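Local coordinates for protein cellulase (Xanthomonas axonopodis pv. citri, PDB 4W7W) that probably hydrolyses beta-1,4-glucosidic bonds of cellulose and cello-oligosaccharides as a family 5 glycoside hydrolase, at residues 259-264 with 292-297. Sequence-based numbering, arbitrary orientation.
Sequences KQKGFL and VWLGWT
Phe-263 lays one face of its ring against the backbone of the neighbouring strand: Gly-295 O sits 3.8 Å above the ring plane, over its centre, and Trp-296 N lies over the same face, nearer the rim. With CG anti to its own backbone N (chi1 -165°), the ring reaches along the strand until CE1 stands 3.6 Å from Thr-297 OG1, which meets the ring edge in its plane. Thr-297 OG1 is also hydrogen-bonded to Gly-265 O. Gly-295 has no side chain to block the ring's approach, and its backbone angles themselves call for glycine.

Toward the helices, Leu-264 CB touches Trp-293 CZ3 on one indole and the CB of Trp-296, each at 3.8 Å, while Leu-264 CD1 reaches on toward Trp-293 CH2. Trp-293 turns an edge of its indole to the peptide between Phe-263 and Leu-264, while NE1 is hydrogen-bonded to Thr-252 OG1 of helix 243-258. Met-286 of helix 273-288 closes over this cluster, touching all three side chains.

Four backbone hydrogen bonds knit the strands. Gly-262 N donates to Val-292 O and Gly-262 O accepts from Leu-294 N, both at 2.8 Å; farther on, Leu-264 N donates to Gly-295 O and Leu-264 O accepts from Thr-297 N. Between these two pairs of bonds strand 293-301 takes in one extra residue around Leu-294 and Gly-295, an interruption of the kind made by a bulge or short loop.

The beginning of the contact is looser. Lys-261 and Leu-294, both partly exposed, meet there, Lys-261 CB 3.8 Å from Leu-294 CG; the lysine then bends at chi2 to bring NZ to Asp-291 O. Strands 262-268 and 293-301, joined through helix 273-288, form the last beta-alpha-beta unit of the (beta/alpha)8 barrel characteristic of family 5 cellulases.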
# COMPACT_ATOMS: atom_id res chain seq x y z
N LYS A 259 16.49 -9.66 9.20
CA LYS A 259 15.50 -10.25 10.10
C LYS A 259 14.22 -9.39 10.11
O LYS A 259 13.61 -9.18 11.16
CB LYS A 259 16.06 -10.42 11.53
CG LYS A 259 17.50 -10.89 11.67
CD LYS A 259 17.76 -12.22 10.95
CE LYS A 259 18.80 -13.12 11.64
NZ LYS A 259 20.12 -13.19 10.94
N GLN A 260 13.82 -8.92 8.93
CA GLN A 260 12.63 -8.09 8.74
C GLN A 260 11.58 -8.84 7.92
O GLN A 260 11.85 -9.91 7.34
CB GLN A 260 12.99 -6.76 8.06
CG GLN A 260 14.05 -5.93 8.77
CD GLN A 260 13.64 -5.54 10.18
OE1 GLN A 260 12.55 -5.05 10.41
NE2 GLN A 260 14.52 -5.77 11.13
N LYS A 261 10.40 -8.24 7.85
CA LYS A 261 9.27 -8.75 7.08
C LYS A 261 8.91 -7.72 6.01
O LYS A 261 9.11 -6.52 6.21
CB LYS A 261 8.05 -8.93 7.98
CG LYS A 261 8.26 -9.81 9.17
CD LYS A 261 8.46 -11.24 8.76
CE LYS A 261 8.23 -12.14 9.96
NZ LYS A 261 8.18 -13.56 9.58
N GLY A 262 8.31 -8.22 4.93
CA GLY A 262 7.91 -7.40 3.79
C GLY A 262 6.45 -7.55 3.44
O GLY A 262 5.80 -8.54 3.78
N PHE A 263 5.96 -6.57 2.70
CA PHE A 263 4.58 -6.57 2.26
C PHE A 263 4.53 -5.99 0.86
O PHE A 263 5.07 -4.91 0.64
CB PHE A 263 3.73 -5.72 3.23
CG PHE A 263 2.26 -5.93 3.07
CD1 PHE A 263 1.56 -5.40 1.99
CD2 PHE A 263 1.56 -6.71 3.99
CE1 PHE A 263 0.21 -5.68 1.80
CE2 PHE A 263 0.21 -6.96 3.83
CZ PHE A 263 -0.45 -6.47 2.71
N LEU A 264 3.90 -6.69 -0.09
CA LEU A 264 3.83 -6.21 -1.46
C LEU A 264 2.56 -5.39 -1.58
O LEU A 264 1.47 -5.91 -1.86
CB LEU A 264 3.88 -7.36 -2.45
CG LEU A 264 4.25 -6.96 -3.88
CD1 LEU A 264 5.65 -6.37 -4.02
CD2 LEU A 264 4.11 -8.17 -4.81
N VAL A 292 9.61 -14.40 5.23
CA VAL A 292 9.78 -12.95 5.23
C VAL A 292 8.62 -12.19 4.60
O VAL A 292 8.42 -11.04 4.96
CB VAL A 292 11.13 -12.50 4.61
CG1 VAL A 292 12.31 -13.03 5.41
CG2 VAL A 292 11.24 -12.92 3.16
N TRP A 293 7.89 -12.79 3.66
CA TRP A 293 6.72 -12.10 3.09
C TRP A 293 5.51 -12.26 3.97
O TRP A 293 5.03 -13.37 4.18
CB TRP A 293 6.41 -12.62 1.69
CG TRP A 293 7.39 -12.12 0.68
CD1 TRP A 293 8.49 -12.79 0.20
CD2 TRP A 293 7.41 -10.83 0.07
NE1 TRP A 293 9.15 -12.00 -0.69
CE2 TRP A 293 8.53 -10.79 -0.78
CE3 TRP A 293 6.59 -9.69 0.17
CZ2 TRP A 293 8.84 -9.67 -1.55
CZ3 TRP A 293 6.91 -8.58 -0.58
CH2 TRP A 293 8.03 -8.58 -1.43
N LEU A 294 5.00 -11.14 4.49
CA LEU A 294 3.75 -11.15 5.25
C LEU A 294 2.53 -11.23 4.36
O LEU A 294 1.48 -11.70 4.80
CB LEU A 294 3.58 -9.89 6.05
CG LEU A 294 4.40 -9.78 7.30
CD1 LEU A 294 4.08 -8.46 8.00
CD2 LEU A 294 4.11 -10.94 8.25
N GLY A 295 2.63 -10.71 3.14
CA GLY A 295 1.48 -10.72 2.26
C GLY A 295 1.57 -9.69 1.18
O GLY A 295 2.64 -9.11 0.92
N TRP A 296 0.42 -9.49 0.54
CA TRP A 296 0.32 -8.68 -0.64
C TRP A 296 -1.09 -8.17 -0.82
O TRP A 296 -2.06 -8.77 -0.36
CB TRP A 296 0.74 -9.46 -1.90
CG TRP A 296 0.14 -10.81 -2.12
CD1 TRP A 296 0.82 -11.98 -1.97
CD2 TRP A 296 -1.18 -11.18 -2.62
NE1 TRP A 296 0.04 -13.04 -2.30
CE2 TRP A 296 -1.19 -12.58 -2.72
CE3 TRP A 296 -2.32 -10.47 -3.01
CZ2 TRP A 296 -2.31 -13.29 -3.16
CZ3 TRP A 296 -3.43 -11.19 -3.46
CH2 TRP A 296 -3.41 -12.57 -3.53
N THR A 297 -1.18 -7.05 -1.53
CA THR A 297 -2.45 -6.49 -1.98
C THR A 297 -2.32 -6.07 -3.44
O THR A 297 -1.53 -5.21 -3.80
CB THR A 297 -2.94 -5.31 -1.11
OG1 THR A 297 -1.89 -4.39 -0.81
CG2 THR A 297 -3.52 -5.80 0.20